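Local atomic coordinates of transmembrane oligosaccharyl transferase (Archaeoglobus fulgidus, PDB entry 3WAJ), a protein that belongs to the STT3/AglB family of membrane proteins, joining a GT-C-type transmembrane region, which holds a zinc ion, to a large globular C-terminal part. Residues 509-514 / 519-524; 538-543 / 562-567; 673-678 / 753-758. One frame throughout, in Å; residues are numbered along the deposited sequence.

Contact 1: 509-514 / 519-524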
# COMPACT_ATOMS: atom_id res chain seq x y z
N TRP A 509 6.32 -21.75 -0.03
CA TRP A 509 7.52 -22.58 0.04
C TRP A 509 8.34 -22.23 1.28
O TRP A 509 8.76 -23.11 2.04
CB TRP A 509 8.39 -22.42 -1.21
CG TRP A 509 9.62 -23.28 -1.17
CD1 TRP A 509 9.73 -24.58 -1.62
CD2 TRP A 509 10.91 -22.93 -0.63
NE1 TRP A 509 11.01 -25.04 -1.39
CE2 TRP A 509 11.75 -24.06 -0.79
CE3 TRP A 509 11.43 -21.78 -0.03
CZ2 TRP A 509 13.10 -24.07 -0.38
CZ3 TRP A 509 12.77 -21.78 0.38
CH2 TRP A 509 13.59 -22.92 0.20
N MET A 510 8.58 -20.93 1.48
CA MET A 510 9.35 -20.44 2.61
C MET A 510 8.76 -20.92 3.93
O MET A 510 9.50 -21.38 4.81
CB MET A 510 9.46 -18.91 2.59
CG MET A 510 10.14 -18.35 3.83
SD MET A 510 10.51 -16.59 3.75
CE MET A 510 11.96 -16.54 2.71
N ARG A 511 7.44 -20.84 4.05
CA ARG A 511 6.75 -21.23 5.28
C ARG A 511 7.05 -22.68 5.65
O ARG A 511 7.14 -23.03 6.82
CB ARG A 511 5.23 -21.03 5.14
CG ARG A 511 4.39 -21.61 6.30
CD ARG A 511 2.92 -21.20 6.17
NE ARG A 511 2.07 -21.68 7.27
CZ ARG A 511 0.78 -21.38 7.41
NH1 ARG A 511 0.17 -20.61 6.54
NH2 ARG A 511 0.11 -21.85 8.46
N GLU A 512 7.24 -23.50 4.62
CA GLU A 512 7.37 -24.94 4.79
C GLU A 512 8.82 -25.40 4.91
O GLU A 512 9.10 -26.42 5.52
CB GLU A 512 6.66 -25.66 3.63
CG GLU A 512 6.70 -27.20 3.70
CD GLU A 512 5.87 -27.77 4.85
OE1 GLU A 512 5.00 -27.06 5.40
OE2 GLU A 512 6.10 -28.95 5.21
N ASN A 513 9.75 -24.62 4.37
CA ASN A 513 11.11 -25.12 4.19
C ASN A 513 12.21 -24.36 4.93
O ASN A 513 13.38 -24.68 4.79
CB ASN A 513 11.44 -25.21 2.68
CG ASN A 513 10.56 -26.23 1.95
OD1 ASN A 513 10.85 -27.42 1.95
ND2 ASN A 513 9.46 -25.75 1.37
N THR A 514 11.83 -23.36 5.71
CA THR A 514 12.78 -22.66 6.58
C THR A 514 12.47 -23.09 8.02
O THR A 514 11.36 -23.54 8.29
CB THR A 514 12.73 -21.14 6.36
OG1 THR A 514 11.42 -20.66 6.65
CG2 THR A 514 13.09 -20.83 4.90
N LYS A 519 6.83 -22.90 15.66
CA LYS A 519 6.86 -21.76 16.58
C LYS A 519 6.27 -20.51 15.94
O LYS A 519 5.42 -19.83 16.55
CB LYS A 519 8.29 -21.52 17.10
CG LYS A 519 8.85 -22.69 17.92
CD LYS A 519 10.13 -22.34 18.65
CE LYS A 519 10.77 -23.57 19.28
NZ LYS A 519 11.24 -24.50 18.21
N TYR A 520 6.70 -20.23 14.71
CA TYR A 520 6.14 -19.11 13.95
C TYR A 520 4.62 -19.23 13.87
O TYR A 520 3.92 -18.24 14.09
CB TYR A 520 6.80 -19.02 12.56
CG TYR A 520 8.22 -18.52 12.64
CD1 TYR A 520 8.49 -17.21 13.02
CD2 TYR A 520 9.29 -19.35 12.36
CE1 TYR A 520 9.79 -16.73 13.11
CE2 TYR A 520 10.61 -18.89 12.45
CZ TYR A 520 10.84 -17.58 12.83
OH TYR A 520 12.13 -17.10 12.93
N ASP A 521 4.10 -20.43 13.61
CA ASP A 521 2.65 -20.62 13.55
C ASP A 521 1.93 -20.36 14.88
O ASP A 521 0.89 -19.71 14.89
CB ASP A 521 2.27 -21.99 12.96
CG ASP A 521 2.54 -22.07 11.44
OD1 ASP A 521 2.31 -23.14 10.86
OD2 ASP A 521 2.96 -21.07 10.83
N GLU A 522 2.49 -20.84 15.99
CA GLU A 522 1.90 -20.52 17.31
C GLU A 522 1.95 -19.03 17.59
O GLU A 522 0.96 -18.43 18.02
CB GLU A 522 2.68 -21.17 18.46
CG GLU A 522 2.90 -22.64 18.39
CD GLU A 522 4.04 -23.06 19.30
OE1 GLU A 522 4.93 -22.21 19.54
OE2 GLU A 522 4.04 -24.21 19.78
N TYR A 523 3.13 -18.44 17.37
CA TYR A 523 3.39 -17.07 17.79
C TYR A 523 2.51 -16.11 16.99
O TYR A 523 1.97 -15.15 17.53
CB TYR A 523 4.89 -16.72 17.63
CG TYR A 523 5.29 -15.45 18.34
CD1 TYR A 523 6.00 -14.47 17.67
CD2 TYR A 523 4.94 -15.23 19.67
CE1 TYR A 523 6.37 -13.30 18.32
CE2 TYR A 523 5.29 -14.06 20.32
CZ TYR A 523 6.02 -13.10 19.64
OH TYR A 523 6.38 -11.93 20.26
N TYR A 524 2.34 -16.42 15.71
CA TYR A 524 1.44 -15.70 14.81
C TYR A 524 0.07 -15.46 15.43
O TYR A 524 -0.57 -14.44 15.17
CB TYR A 524 1.30 -16.52 13.52
CG TYR A 524 0.68 -15.81 12.34
CD1 TYR A 524 -0.65 -16.01 12.01
CD2 TYR A 524 1.44 -14.95 11.55
CE1 TYR A 524 -1.22 -15.38 10.93
CE2 TYR A 524 0.87 -14.30 10.46
CZ TYR A 524 -0.46 -14.52 10.16
OH TYR A 524 -1.05 -13.90 9.08
O HOH W 1 3.27 -23.97 8.67
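Arg511 and Asp521 meet between two successive helices, 501-513 and 517-524, where only a short connection separates them in sequence. The ionic part of the contact is a long salt bridge, Arg511 NH2 to Asp521 OD1 at 3.5 Å. With CG anti to the backbone N (chi1 172°) and the chain extended as far as NE, the arginine spans the distance between the two helices. OD1 lies at the edge of the guanidinium, near its plane, but the carboxylate is turned 85° to that plane, so the two groups do not form a flat, doubly bonded pair.

Water does what direct bonding does not. One molecule accepts from Arg511 NE at 2.9 Å and donates to Asp521 OD1, so OD1 receives both the water and the charge of NH2. The other carboxylate oxygen, OD2, is hydrogen-bonded to ND1 of His562, whose ring also packs against Arg511.

Side-chain hydrogen bonds within 509-514 finish the first helix. Asn513 ND2 reaches back to Trp509 O at 2.8 Å, approaching from the face of the carbonyl opposite to Glu512 N. Thr514, the first residue to depart from helical geometry, turns OG1 onto Met510 O at 2.8 Å, from above the carbonyl plane.

Chemically, this is a partly solvated ion pair at the surface: attraction is shared among a long direct contact, a bridging water and a histidine, and the arginine's charge would be expected to stabilise Asp521 as a carboxylate.

Contact 2: 538-543 / 562-567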
# COMPACT_ATOMS: atom_id res chain seq x y z
N PHE A 538 12.72 -5.86 19.89
CA PHE A 538 11.68 -6.47 20.73
C PHE A 538 12.26 -7.71 21.36
O PHE A 538 13.17 -8.32 20.82
CB PHE A 538 10.48 -6.84 19.86
CG PHE A 538 9.31 -7.43 20.62
CD1 PHE A 538 8.35 -6.62 21.21
CD2 PHE A 538 9.13 -8.81 20.70
CE1 PHE A 538 7.25 -7.17 21.89
CE2 PHE A 538 8.04 -9.37 21.38
CZ PHE A 538 7.09 -8.55 21.97
N SER A 539 11.72 -8.08 22.51
CA SER A 539 12.22 -9.24 23.23
C SER A 539 11.36 -10.46 22.88
O SER A 539 10.35 -10.72 23.54
CB SER A 539 12.20 -8.95 24.73
OG SER A 539 12.77 -10.02 25.44
N TYR A 540 11.75 -11.20 21.84
CA TYR A 540 10.98 -12.35 21.37
C TYR A 540 11.03 -13.51 22.35
O TYR A 540 12.06 -13.72 22.99
CB TYR A 540 11.46 -12.78 19.98
CG TYR A 540 11.20 -11.72 18.95
CD1 TYR A 540 12.12 -10.73 18.69
CD2 TYR A 540 10.01 -11.71 18.23
CE1 TYR A 540 11.88 -9.74 17.73
CE2 TYR A 540 9.75 -10.73 17.27
CZ TYR A 540 10.69 -9.74 17.02
OH TYR A 540 10.42 -8.76 16.07
N PRO A 541 9.93 -14.28 22.46
CA PRO A 541 9.77 -15.40 23.41
C PRO A 541 10.50 -16.64 22.92
O PRO A 541 10.45 -17.70 23.54
CB PRO A 541 8.26 -15.69 23.38
CG PRO A 541 7.64 -14.56 22.61
CD PRO A 541 8.69 -14.04 21.69
N PHE A 542 11.14 -16.50 21.77
CA PHE A 542 11.96 -17.57 21.24
C PHE A 542 13.02 -17.05 20.27
O PHE A 542 13.00 -15.91 19.81
CB PHE A 542 11.10 -18.66 20.57
CG PHE A 542 10.47 -18.23 19.24
CD1 PHE A 542 9.47 -17.25 19.19
CD2 PHE A 542 10.85 -18.84 18.04
CE1 PHE A 542 8.87 -16.88 17.97
CE2 PHE A 542 10.27 -18.47 16.83
CZ PHE A 542 9.27 -17.49 16.79
N GLU A 543 13.94 -17.96 20.01
CA GLU A 543 15.01 -17.82 19.06
C GLU A 543 14.48 -17.49 17.63
O GLU A 543 13.98 -18.36 16.92
CB GLU A 543 15.78 -19.16 19.13
CG GLU A 543 14.88 -20.45 19.50
CD GLU A 543 14.49 -20.66 21.02
OE1 GLU A 543 13.63 -21.53 21.34
OE2 GLU A 543 15.04 -19.98 21.91
N HIS A 562 4.44 -16.69 6.92
CA HIS A 562 4.50 -16.66 8.39
C HIS A 562 5.96 -16.52 8.86
O HIS A 562 6.40 -17.23 9.76
CB HIS A 562 3.89 -17.93 9.01
CG HIS A 562 2.39 -17.97 8.98
ND1 HIS A 562 1.66 -19.04 9.46
CD2 HIS A 562 1.47 -17.08 8.53
CE1 HIS A 562 0.37 -18.81 9.31
NE2 HIS A 562 0.23 -17.62 8.75
N ARG A 563 6.71 -15.62 8.21
CA ARG A 563 8.05 -15.25 8.68
C ARG A 563 8.08 -13.76 8.98
O ARG A 563 7.10 -13.06 8.73
CB ARG A 563 9.13 -15.65 7.67
CG ARG A 563 9.27 -17.17 7.53
CD ARG A 563 9.53 -17.88 8.88
NE ARG A 563 9.66 -19.34 8.72
CZ ARG A 563 8.65 -20.20 8.77
NH1 ARG A 563 7.42 -19.77 9.02
NH2 ARG A 563 8.87 -21.51 8.59
N MET A 564 9.18 -13.26 9.52
CA MET A 564 9.17 -11.89 10.01
C MET A 564 9.99 -10.95 9.13
O MET A 564 11.22 -11.03 9.11
CB MET A 564 9.67 -11.85 11.45
CG MET A 564 8.93 -12.80 12.38
SD MET A 564 9.66 -12.76 14.03
CE MET A 564 8.37 -13.54 15.03
N PRO A 565 9.31 -10.04 8.41
CA PRO A 565 10.00 -9.11 7.51
C PRO A 565 10.63 -7.94 8.24
O PRO A 565 10.08 -7.40 9.22
CB PRO A 565 8.87 -8.61 6.59
CG PRO A 565 7.65 -8.63 7.49
CD PRO A 565 7.84 -9.90 8.33
N ILE A 566 11.79 -7.55 7.75
CA ILE A 566 12.51 -6.38 8.24
C ILE A 566 11.73 -5.08 7.87
O ILE A 566 11.70 -4.11 8.64
CB ILE A 566 13.93 -6.36 7.62
CG1 ILE A 566 14.93 -6.99 8.58
CG2 ILE A 566 14.35 -4.96 7.13
CD1 ILE A 566 14.86 -8.52 8.66
N ALA A 567 11.10 -5.09 6.70
CA ALA A 567 10.42 -3.90 6.21
C ALA A 567 8.95 -4.14 5.82
O ALA A 567 8.58 -5.26 5.45
CB ALA A 567 11.21 -3.27 5.06
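Met564 points its CB toward Tyr540 and runs out as an almost straight chain that ends beside the Tyr540 ring, with its methyl also just reaching Phe542. From CB, the first torsion (chi1 -53°) sets CG beside the backbone N, and the extended chain beyond it carries the thioether to the loop 538-543. SD is the first atom to touch, 3.8 Å from Tyr540 CE2. It stands 4.6 Å from the ring centroid and 43° off the normal, an oblique Met-aromatic contact. The terminal methyl follows the same ring margin, with CE 3.8 Å from CE2 and 4.0 Å from CD2 of Tyr540, and it approaches Phe542 CZ at 4.4 Å, again obliquely.

On the opposite side of the Tyr540 ring from the sulfur, Phe538 sets CD2 3.8 Å above the plane, over the ring centre. The tyrosine hydroxyl is hydrogen-bonded to the carbonyl of Pro70, which fixes the far end of the ring, while Phe71 and Tyr74 also pack on Met564.

No hydrogen bond crosses between the segments, so the link between the irregular loop and the edge strand 564-565 is apolar, consistent with dispersion and an oblique sulfur-aromatic contact.

Contact 3: 673-678 / 753-758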
# COMPACT_ATOMS: atom_id res chain seq x y z
N LEU A 673 28.47 1.23 -11.00
CA LEU A 673 28.14 1.17 -9.58
C LEU A 673 27.06 0.14 -9.26
O LEU A 673 27.22 -0.67 -8.35
CB LEU A 673 27.70 2.53 -9.09
CG LEU A 673 28.46 2.99 -7.85
CD1 LEU A 673 29.95 3.13 -8.18
CD2 LEU A 673 27.89 4.31 -7.40
N TYR A 674 25.97 0.18 -10.01
CA TYR A 674 24.88 -0.77 -9.85
C TYR A 674 25.38 -2.22 -9.70
O TYR A 674 24.99 -2.93 -8.76
CB TYR A 674 23.90 -0.61 -11.03
CG TYR A 674 22.81 -1.66 -11.11
CD1 TYR A 674 23.01 -2.86 -11.80
CD2 TYR A 674 21.58 -1.45 -10.49
CE1 TYR A 674 22.02 -3.82 -11.87
CE2 TYR A 674 20.58 -2.42 -10.55
CZ TYR A 674 20.81 -3.60 -11.25
OH TYR A 674 19.83 -4.56 -11.33
N TYR A 675 26.27 -2.64 -10.60
CA TYR A 675 26.74 -4.02 -10.59
C TYR A 675 27.51 -4.44 -9.34
O TYR A 675 27.77 -5.63 -9.13
CB TYR A 675 27.51 -4.32 -11.88
CG TYR A 675 26.61 -4.16 -13.08
CD1 TYR A 675 25.79 -5.20 -13.50
CD2 TYR A 675 26.52 -2.94 -13.76
CE1 TYR A 675 24.96 -5.05 -14.59
CE2 TYR A 675 25.68 -2.78 -14.84
CZ TYR A 675 24.90 -3.84 -15.25
OH TYR A 675 24.06 -3.69 -16.34
N SER A 676 27.82 -3.47 -8.49
CA SER A 676 28.45 -3.75 -7.20
C SER A 676 27.46 -3.83 -6.04
O SER A 676 27.81 -4.23 -4.94
CB SER A 676 29.50 -2.69 -6.89
OG SER A 676 30.61 -2.90 -7.71
N THR A 677 26.22 -3.43 -6.27
CA THR A 677 25.24 -3.44 -5.20
C THR A 677 24.85 -4.87 -4.87
O THR A 677 24.96 -5.76 -5.73
CB THR A 677 24.00 -2.62 -5.56
OG1 THR A 677 23.29 -3.30 -6.61
CG2 THR A 677 24.42 -1.22 -6.00
N MET A 678 24.38 -5.07 -3.64
CA MET A 678 23.85 -6.37 -3.23
C MET A 678 22.68 -6.80 -4.10
O MET A 678 22.54 -7.98 -4.42
CB MET A 678 23.40 -6.33 -1.77
CG MET A 678 24.53 -6.43 -0.79
SD MET A 678 25.35 -8.05 -0.84
CE MET A 678 23.97 -9.09 -0.35
N GLN A 753 29.43 -6.13 -21.85
CA GLN A 753 29.99 -5.27 -22.89
C GLN A 753 30.72 -4.04 -22.36
O GLN A 753 31.75 -3.66 -22.91
CB GLN A 753 28.89 -4.84 -23.86
CG GLN A 753 28.27 -6.01 -24.63
CD GLN A 753 29.30 -6.74 -25.48
OE1 GLN A 753 30.14 -6.12 -26.14
NE2 GLN A 753 29.25 -8.07 -25.45
N LEU A 754 30.21 -3.45 -21.29
CA LEU A 754 30.77 -2.19 -20.78
C LEU A 754 31.69 -2.34 -19.56
O LEU A 754 32.64 -1.58 -19.41
CB LEU A 754 29.65 -1.21 -20.44
CG LEU A 754 28.54 -1.06 -21.48
CD1 LEU A 754 27.41 -0.21 -20.91
CD2 LEU A 754 29.09 -0.45 -22.78
N TYR A 755 31.41 -3.31 -18.69
CA TYR A 755 31.96 -3.28 -17.34
C TYR A 755 32.70 -4.55 -16.93
O TYR A 755 33.59 -4.48 -16.09
CB TYR A 755 30.84 -2.95 -16.32
CG TYR A 755 30.12 -1.67 -16.64
CD1 TYR A 755 30.82 -0.54 -17.01
CD2 TYR A 755 28.73 -1.59 -16.60
CE1 TYR A 755 30.18 0.63 -17.33
CE2 TYR A 755 28.08 -0.40 -16.91
CZ TYR A 755 28.83 0.70 -17.28
OH TYR A 755 28.24 1.90 -17.60
N GLU A 756 32.30 -5.69 -17.47
CA GLU A 756 33.01 -6.94 -17.16
C GLU A 756 34.51 -6.80 -17.43
O GLU A 756 34.94 -6.65 -18.58
CB GLU A 756 32.43 -8.10 -17.97
CG GLU A 756 32.99 -9.46 -17.54
CD GLU A 756 32.15 -10.62 -18.04
OE1 GLU A 756 31.13 -10.38 -18.73
OE2 GLU A 756 32.50 -11.78 -17.74
N LYS A 757 35.30 -6.84 -16.36
CA LYS A 757 36.74 -6.70 -16.47
C LYS A 757 37.34 -8.02 -16.93
O LYS A 757 36.63 -9.02 -17.04
CB LYS A 757 37.34 -6.32 -15.12
CG LYS A 757 36.73 -5.09 -14.49
CD LYS A 757 36.96 -3.87 -15.37
CE LYS A 757 36.80 -2.59 -14.57
NZ LYS A 757 37.58 -2.68 -13.30
N LYS A 758 38.65 -8.01 -17.21
CA LYS A 758 39.38 -9.19 -17.68
C LYS A 758 39.02 -10.46 -16.90
O LYS A 758 38.66 -11.48 -17.49
CB LYS A 758 40.89 -8.95 -17.61
CG LYS A 758 41.38 -7.72 -18.37
CD LYS A 758 41.27 -7.88 -19.88
CE LYS A 758 41.95 -6.72 -20.60
NZ LYS A 758 41.52 -5.41 -20.05
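The same first torsion, chi1 -62° in Tyr675 and -55° in Tyr755, places CG beside the backbone N and anti to the carbonyl carbon in both residues. The side chains cross at about a right angle and touch along one flank of each ring. The shortest approach is Tyr675 CE2 to Tyr755 CD2, 3.7 Å; Tyr675 CD2 lies 3.8 Å from the same Tyr755 CD2. Tyr675 CE2 comes in at the edge of the Tyr755 ring, near its plane. With planes at 50° and centroids 5.8 Å apart, the pair meets obliquely.

Each ring is supported by its sequence neighbour. Tyr674 places CD1 3.8 Å above the centre of the Tyr675 ring, on the side opposite to Tyr755, and Leu754 CB lies 3.5 Å above the Tyr755 ring. The turn that presents Tyr675 is closed by Thr677, whose OG1 and backbone N both bond to Tyr674 O, each at 2.8 Å; OG1 comes in the carbonyl plane. From the N-cap position the same hydroxyl also caps the backbone N of Ala680.

The phenol of Tyr675 is hydrogen-bonded to the carbonyl of Tyr747, one of several aromatic residues here, and its ring also meets that of Tyr751. The contact thus joins the turn leading into helix 678-684 to the last part of helix 740-755, with Leu684 packing on Tyr675 from the former helix and Tyr651 of strand 649-652 lying against Tyr755.

Overall arrangement
The three contacts illustrate how a large globular part is assembled from small, chemically distinct joints. Contacts 1 and 2 are neighbours, their centres 11 Å apart, and they interlock through polar bonds: the carboxylate-histidine bond that joins the two contacts, and Thr514 O to Arg563 NH2 at 3.2 Å. Contact 3 stands apart, its centre about 37 Å from that of contact 1 and about 35 Å from that of contact 2. None of them includes a zinc ligand. Segment 519-524 does reach the N-terminal STT3 part, however: the carbonyl of Tyr524 bonds to Arg53 and Asn57 of helix 47-60, the helix that begins with the zinc ligand Asp47.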